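Long-range contact in solute Binding Protein, BlMnBP1 in complex with mannotriose (Bifidobacterium, PDB 6FUV), which binds manno-oligosaccharides such as beta-mannotriose and probably delivers them to an ABC transporter for uptake: residues A[41-54]-A[323-337]. Numbering follows the deposited sequence.
Sequences KNWDAYIKEFNAMY and IFVKWMTEKSGYSKN
Phe50 drives its ring edge into one face of the Trp327 indole, Phe50 CD1 lying 3.4 Å from Trp327 CG with the planes at 76°. Its CB sits almost exactly over the six-membered ring, 3.7 Å from the centroid, a CH-pi contact that a broad indole serves well. Because CG of Phe50 stands anti to the backbone N, the ring is laid between Trp327 and Phe324 and offers its own face to the edge of Phe324, a second T-shaped pair with centroids 5.0 Å apart. Against the opposite face of Trp327, toward its rim, lie Lys331 CB and Ser332 CA, and the unbranched Met53 brings its CE to the indole edge, 3.7 Å from Trp327 NE1. With an alanine at Trp327, Phe50 and Met53 would probably be left facing a gap, and the Phe50 ring could turn more freely. Helices 43-53 and 323-330, 109° apart in direction, pack here in one lobe of the periplasmic-binding-protein fold; behind helix 43-53, Ile47 and Phe50 rest on strand 57-63. At the far end, the Tyr46 ring packs beside Tyr334, and Tyr46 OH accepts a nearly straight bond from Asn337 ND2 (3.0 Å, 169°), lying close to the amide plane. Lys41 CG rests against one face of the Tyr46 ring, toward its rim, while Lys41 NZ reaches Glu49 OE1 at 2.6 Å in a salt bridge. Ser332 OG donates to Met328 O; it also accepts from Tyr334 N, an ST turn that shapes the chain between the two helical pieces. Asn42 OD1 caps helix 43-53 through Ala45 N.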
loop_
_atom_site.group_PDB
_atom_site.type_symbol
_atom_site.label_atom_id
_atom_site.label_comp_id
_atom_site.label_asym_id
_atom_site.label_seq_id
_atom_site.Cartn_x
_atom_site.Cartn_y
_atom_site.Cartn_z
ATOM N N LYS A 41 -4.221 9.573 -17.026
ATOM C CA LYS A 41 -5.017 10.675 -16.501
ATOM C C LYS A 41 -4.336 11.252 -15.266
ATOM O O LYS A 41 -4.280 10.587 -14.226
ATOM C CB LYS A 41 -6.406 10.169 -16.163
ATOM C CG LYS A 41 -7.470 11.180 -16.088
ATOM C CD LYS A 41 -8.838 10.479 -16.293
ATOM C CE LYS A 41 -9.974 11.337 -15.716
ATOM N NZ LYS A 41 -11.282 10.740 -16.038
ATOM N N ASN A 42 -3.827 12.488 -15.375
ATOM C CA ASN A 42 -3.176 13.146 -14.251
ATOM C C ASN A 42 -4.176 13.909 -13.374
ATOM O O ASN A 42 -5.379 13.949 -13.625
ATOM C CB ASN A 42 -2.067 14.091 -14.723
ATOM C CG ASN A 42 -2.584 15.269 -15.507
ATOM O OD1 ASN A 42 -3.787 15.446 -15.680
ATOM N ND2 ASN A 42 -1.664 16.102 -15.973
ATOM N N TRP A 43 -3.660 14.540 -12.330
ATOM C CA TRP A 43 -4.538 15.216 -11.384
ATOM C C TRP A 43 -5.386 16.284 -12.060
ATOM O O TRP A 43 -6.568 16.440 -11.741
ATOM C CB TRP A 43 -3.720 15.834 -10.258
ATOM C CG TRP A 43 -3.110 14.896 -9.303
ATOM C CD1 TRP A 43 -1.791 14.845 -8.927
ATOM C CD2 TRP A 43 -3.770 13.863 -8.544
ATOM N NE1 TRP A 43 -1.600 13.851 -7.983
ATOM C CE2 TRP A 43 -2.794 13.224 -7.753
ATOM C CE3 TRP A 43 -5.084 13.389 -8.485
ATOM C CZ2 TRP A 43 -3.085 12.152 -6.929
ATOM C CZ3 TRP A 43 -5.376 12.340 -7.633
ATOM C CH2 TRP A 43 -4.383 11.725 -6.883
ATOM N N ASP A 44 -4.799 17.071 -12.953
ATOM C CA ASP A 44 -5.552 18.197 -13.521
ATOM C C ASP A 44 -6.733 17.699 -14.354
ATOM O O ASP A 44 -7.834 18.252 -14.311
ATOM C CB ASP A 44 -4.643 19.087 -14.388
ATOM C CG ASP A 44 -3.687 19.957 -13.576
ATOM O OD1 ASP A 44 -3.952 20.259 -12.404
ATOM O OD2 ASP A 44 -2.661 20.328 -14.117
ATOM N N ALA A 45 -6.515 16.633 -15.100
ATOM C CA ALA A 45 -7.591 15.956 -15.807
ATOM C C ALA A 45 -8.741 15.562 -14.884
ATOM O O ALA A 45 -9.913 15.681 -15.251
ATOM C CB ALA A 45 -7.019 14.713 -16.495
ATOM N N TYR A 46 -8.437 15.062 -13.692
ATOM C CA TYR A 46 -9.529 14.724 -12.791
ATOM C C TYR A 46 -10.185 15.999 -12.283
ATOM O O TYR A 46 -11.409 16.067 -12.105
ATOM C CB TYR A 46 -9.038 13.866 -11.610
ATOM C CG TYR A 46 -8.710 12.445 -11.953
ATOM C CD1 TYR A 46 -9.696 11.532 -12.203
ATOM C CD2 TYR A 46 -7.417 12.008 -12.001
ATOM C CE1 TYR A 46 -9.386 10.207 -12.557
ATOM C CE2 TYR A 46 -7.113 10.675 -12.324
ATOM C CZ TYR A 46 -8.089 9.805 -12.596
ATOM O OH TYR A 46 -7.794 8.494 -12.908
ATOM N N ILE A 47 -9.368 17.001 -11.982
ATOM C CA ILE A 47 -9.902 18.201 -11.365
ATOM C C ILE A 47 -10.786 18.938 -12.367
ATOM O O ILE A 47 -11.853 19.461 -12.025
ATOM C CB ILE A 47 -8.740 19.059 -10.829
ATOM C CG1 ILE A 47 -8.101 18.338 -9.637
ATOM C CG2 ILE A 47 -9.248 20.477 -10.511
ATOM C CD1 ILE A 47 -6.788 18.841 -9.227
ATOM N N LYS A 48 -10.384 18.941 -13.635
ATOM C CA LYS A 48 -11.221 19.519 -14.673
ATOM C C LYS A 48 -12.594 18.860 -14.690
ATOM O O LYS A 48 -13.625 19.541 -14.807
ATOM C CB LYS A 48 -10.516 19.348 -16.006
ATOM C CG LYS A 48 -11.190 20.072 -17.182
ATOM C CD LYS A 48 -10.930 19.334 -18.494
ATOM C CE LYS A 48 -12.204 18.684 -19.046
ATOM N NZ LYS A 48 -12.940 19.602 -19.989
ATOM N N GLU A 49 -12.620 17.526 -14.565
ATOM C CA GLU A 49 -13.895 16.823 -14.518
ATOM C C GLU A 49 -14.670 17.175 -13.265
ATOM O O GLU A 49 -15.881 17.373 -13.332
ATOM C CB GLU A 49 -13.669 15.320 -14.626
ATOM C CG GLU A 49 -13.386 14.871 -16.069
ATOM C CD GLU A 49 -12.697 13.497 -16.144
ATOM O OE1 GLU A 49 -12.802 12.715 -15.145
ATOM O OE2 GLU A 49 -12.036 13.220 -17.180
ATOM N N PHE A 50 -13.994 17.284 -12.124
ATOM C CA PHE A 50 -14.692 17.669 -10.899
ATOM C C PHE A 50 -15.340 19.035 -11.043
ATOM O O PHE A 50 -16.461 19.247 -10.556
ATOM C CB PHE A 50 -13.719 17.648 -9.722
ATOM C CG PHE A 50 -14.242 18.296 -8.440
ATOM C CD1 PHE A 50 -15.064 17.615 -7.596
ATOM C CD2 PHE A 50 -13.816 19.547 -8.070
ATOM C CE1 PHE A 50 -15.517 18.160 -6.432
ATOM C CE2 PHE A 50 -14.241 20.106 -6.906
ATOM C CZ PHE A 50 -15.113 19.432 -6.084
ATOM N N ASN A 51 -14.635 19.963 -11.719
ATOM C CA ASN A 51 -15.091 21.333 -11.903
ATOM C C ASN A 51 -16.291 21.425 -12.846
ATOM O O ASN A 51 -17.001 22.440 -12.826
ATOM C CB ASN A 51 -13.937 22.214 -12.423
ATOM C CG ASN A 51 -12.998 22.623 -11.340
ATOM O OD1 ASN A 51 -13.394 22.769 -10.151
ATOM N ND2 ASN A 51 -11.737 22.810 -11.708
ATOM N N ALA A 52 -16.561 20.393 -13.661
ATOM C CA ALA A 52 -17.803 20.424 -14.431
ATOM C C ALA A 52 -19.005 20.358 -13.502
ATOM O O ALA A 52 -20.061 20.900 -13.825
ATOM C CB ALA A 52 -17.863 19.274 -15.446
ATOM N N MET A 53 -18.867 19.705 -12.342
ATOM C CA MET A 53 -19.931 19.635 -11.348
ATOM C C MET A 53 -19.787 20.737 -10.309
ATOM O O MET A 53 -20.790 21.328 -9.894
ATOM C CB MET A 53 -19.925 18.257 -10.683
ATOM C CG MET A 53 -21.296 17.767 -10.244
ATOM S SD MET A 53 -21.327 16.131 -9.438
ATOM C CE MET A 53 -20.439 15.177 -10.682
ATOM N N TYR A 54 -18.556 21.038 -9.883
ATOM C CA TYR A 54 -18.302 22.035 -8.842
ATOM C C TYR A 54 -17.307 23.049 -9.398
ATOM O O TYR A 54 -16.109 23.035 -9.057
ATOM C CB TYR A 54 -17.786 21.388 -7.552
ATOM C CG TYR A 54 -18.861 20.697 -6.740
ATOM C CD1 TYR A 54 -19.669 21.405 -5.890
ATOM C CD2 TYR A 54 -19.078 19.337 -6.854
ATOM C CE1 TYR A 54 -20.653 20.776 -5.142
ATOM C CE2 TYR A 54 -20.094 18.689 -6.121
ATOM C CZ TYR A 54 -20.866 19.412 -5.280
ATOM O OH TYR A 54 -21.838 18.770 -4.552
ATOM N N ILE A 323 -16.467 17.213 -0.070
ATOM C CA ILE A 323 -17.145 17.078 -1.346
ATOM C C ILE A 323 -16.171 16.546 -2.373
ATOM O O ILE A 323 -16.526 15.648 -3.140
ATOM C CB ILE A 323 -17.759 18.416 -1.772
ATOM C CG1 ILE A 323 -18.974 18.727 -0.911
ATOM C CG2 ILE A 323 -18.045 18.360 -3.273
ATOM C CD1 ILE A 323 -19.518 20.136 -1.057
ATOM N N PHE A 324 -14.913 17.025 -2.364
ATOM C CA PHE A 324 -13.968 16.504 -3.352
ATOM C C PHE A 324 -13.669 15.039 -3.105
ATOM O O PHE A 324 -13.563 14.256 -4.054
ATOM C CB PHE A 324 -12.673 17.293 -3.359
ATOM C CG PHE A 324 -11.676 16.811 -4.369
ATOM C CD1 PHE A 324 -11.819 17.125 -5.688
ATOM C CD2 PHE A 324 -10.577 16.092 -3.987
ATOM C CE1 PHE A 324 -10.893 16.700 -6.616
ATOM C CE2 PHE A 324 -9.678 15.663 -4.891
ATOM C CZ PHE A 324 -9.826 15.971 -6.212
ATOM N N VAL A 325 -13.530 14.650 -1.835
ATOM C CA VAL A 325 -13.221 13.259 -1.532
ATOM C C VAL A 325 -14.354 12.356 -2.014
ATOM O O VAL A 325 -14.131 11.287 -2.613
ATOM C CB VAL A 325 -12.967 13.096 -0.020
ATOM C CG1 VAL A 325 -12.801 11.598 0.291
ATOM C CG2 VAL A 325 -11.707 13.817 0.411
ATOM N N LYS A 326 -15.587 12.760 -1.719
ATOM C CA LYS A 326 -16.734 11.991 -2.136
ATOM C C LYS A 326 -16.796 11.883 -3.642
ATOM O O LYS A 326 -17.147 10.821 -4.157
ATOM C CB LYS A 326 -18.004 12.597 -1.571
ATOM C CG LYS A 326 -19.209 11.679 -1.829
ATOM C CD LYS A 326 -20.222 11.686 -0.715
ATOM C CE LYS A 326 -21.440 10.841 -1.008
ATOM N NZ LYS A 326 -22.433 10.902 0.115
ATOM N N TRP A 327 -16.470 12.967 -4.356
ATOM C CA TRP A 327 -16.370 12.931 -5.812
ATOM C C TRP A 327 -15.275 11.987 -6.292
ATOM O O TRP A 327 -15.459 11.268 -7.280
ATOM C CB TRP A 327 -16.088 14.329 -6.367
ATOM C CG TRP A 327 -16.120 14.368 -7.882
ATOM C CD1 TRP A 327 -17.217 14.610 -8.661
ATOM C CD2 TRP A 327 -15.029 14.173 -8.798
ATOM N NE1 TRP A 327 -16.884 14.511 -10.013
ATOM C CE2 TRP A 327 -15.548 14.231 -10.111
ATOM C CE3 TRP A 327 -13.692 13.893 -8.640
ATOM C CZ2 TRP A 327 -14.750 14.112 -11.232
ATOM C CZ3 TRP A 327 -12.918 13.753 -9.751
ATOM C CH2 TRP A 327 -13.433 13.884 -11.028
ATOM N N MET A 328 -14.107 12.000 -5.637
ATOM C CA MET A 328 -13.090 11.032 -6.014
ATOM C C MET A 328 -13.625 9.623 -5.811
ATOM O O MET A 328 -13.366 8.731 -6.612
ATOM C CB MET A 328 -11.806 11.247 -5.209
ATOM C CG MET A 328 -11.010 12.517 -5.600
ATOM S SD MET A 328 -10.216 12.269 -7.181
ATOM C CE MET A 328 -9.097 10.910 -6.747
ATOM N N THR A 329 -14.358 9.393 -4.741
ATOM C CA THR A 329 -14.754 8.018 -4.444
ATOM C C THR A 329 -15.830 7.567 -5.406
ATOM O O THR A 329 -15.715 6.500 -6.015
ATOM C CB THR A 329 -15.246 7.908 -3.002
ATOM O OG1 THR A 329 -14.213 8.307 -2.124
ATOM C CG2 THR A 329 -15.656 6.446 -2.613
ATOM N N GLU A 330 -16.878 8.379 -5.590
ATOM C CA GLU A 330 -18.042 7.936 -6.333
ATOM C C GLU A 330 -17.988 8.224 -7.811
ATOM O O GLU A 330 -18.773 7.613 -8.535
ATOM C CB GLU A 330 -19.317 8.575 -5.766
ATOM C CG GLU A 330 -19.633 8.102 -4.310
ATOM C CD GLU A 330 -21.025 8.404 -3.883
ATOM O OE1 GLU A 330 -21.738 9.050 -4.664
ATOM O OE2 GLU A 330 -21.437 7.984 -2.774
ATOM N N LYS A 331 -17.115 9.133 -8.267
ATOM C CA LYS A 331 -17.248 9.643 -9.623
ATOM C C LYS A 331 -15.991 9.598 -10.475
ATOM O O LYS A 331 -16.061 9.494 -11.698
ATOM C CB LYS A 331 -17.722 11.092 -9.599
ATOM C CG LYS A 331 -19.080 11.316 -8.950
ATOM C CD LYS A 331 -20.143 10.577 -9.714
ATOM C CE LYS A 331 -21.486 11.291 -9.586
ATOM N NZ LYS A 331 -22.481 10.751 -10.524
ATOM N N SER A 332 -14.830 9.692 -9.869
ATOM C CA SER A 332 -13.652 10.004 -10.666
ATOM C C SER A 332 -13.196 8.852 -11.549
ATOM O O SER A 332 -12.542 9.063 -12.572
ATOM C CB SER A 332 -12.508 10.409 -9.751
ATOM O OG SER A 332 -11.878 9.292 -9.141
ATOM N N GLY A 333 -13.490 7.626 -11.168
ATOM C CA GLY A 333 -12.915 6.494 -11.862
ATOM C C GLY A 333 -11.456 6.251 -11.593
ATOM O O GLY A 333 -10.845 5.426 -12.248
ATOM N N TYR A 334 -10.884 6.942 -10.628
ATOM C CA TYR A 334 -9.455 6.848 -10.355
ATOM C C TYR A 334 -9.015 5.417 -10.057
ATOM O O TYR A 334 -8.003 4.945 -10.572
ATOM C CB TYR A 334 -9.135 7.780 -9.189
ATOM C CG TYR A 334 -7.710 7.685 -8.625
ATOM C CD1 TYR A 334 -7.345 6.677 -7.769
ATOM C CD2 TYR A 334 -6.746 8.625 -8.951
ATOM C CE1 TYR A 334 -6.058 6.578 -7.250
ATOM C CE2 TYR A 334 -5.432 8.542 -8.439
ATOM C CZ TYR A 334 -5.098 7.521 -7.581
ATOM O OH TYR A 334 -3.837 7.444 -7.035
ATOM N N SER A 335 -9.766 4.709 -9.237
ATOM C CA SER A 335 -9.448 3.311 -8.967
ATOM C C SER A 335 -9.321 2.476 -10.235
ATOM O O SER A 335 -8.478 1.577 -10.322
ATOM C CB SER A 335 -10.506 2.754 -8.047
ATOM O OG SER A 335 -11.729 2.677 -8.678
ATOM N N LYS A 336 -10.085 2.796 -11.244
ATOM C CA LYS A 336 -10.107 2.002 -12.464
ATOM C C LYS A 336 -8.939 2.285 -13.390
ATOM O O LYS A 336 -8.645 1.477 -14.269
ATOM C CB LYS A 336 -11.414 2.278 -13.223
ATOM C CG LYS A 336 -12.670 1.932 -12.454
ATOM C CD LYS A 336 -13.940 2.061 -13.277
ATOM C CE LYS A 336 -15.167 1.792 -12.387
ATOM N NZ LYS A 336 -16.469 2.202 -12.970
ATOM N N ASN A 337 -8.266 3.407 -13.228
ATOM C CA ASN A 337 -7.091 3.707 -14.030
ATOM C C ASN A 337 -5.782 3.469 -13.298
ATOM O O ASN A 337 -4.738 3.367 -13.932
ATOM C CB ASN A 337 -7.118 5.175 -14.473
ATOM C CG ASN A 337 -8.330 5.532 -15.282
ATOM O OD1 ASN A 337 -8.696 4.819 -16.220
ATOM N ND2 ASN A 337 -8.968 6.640 -14.928
#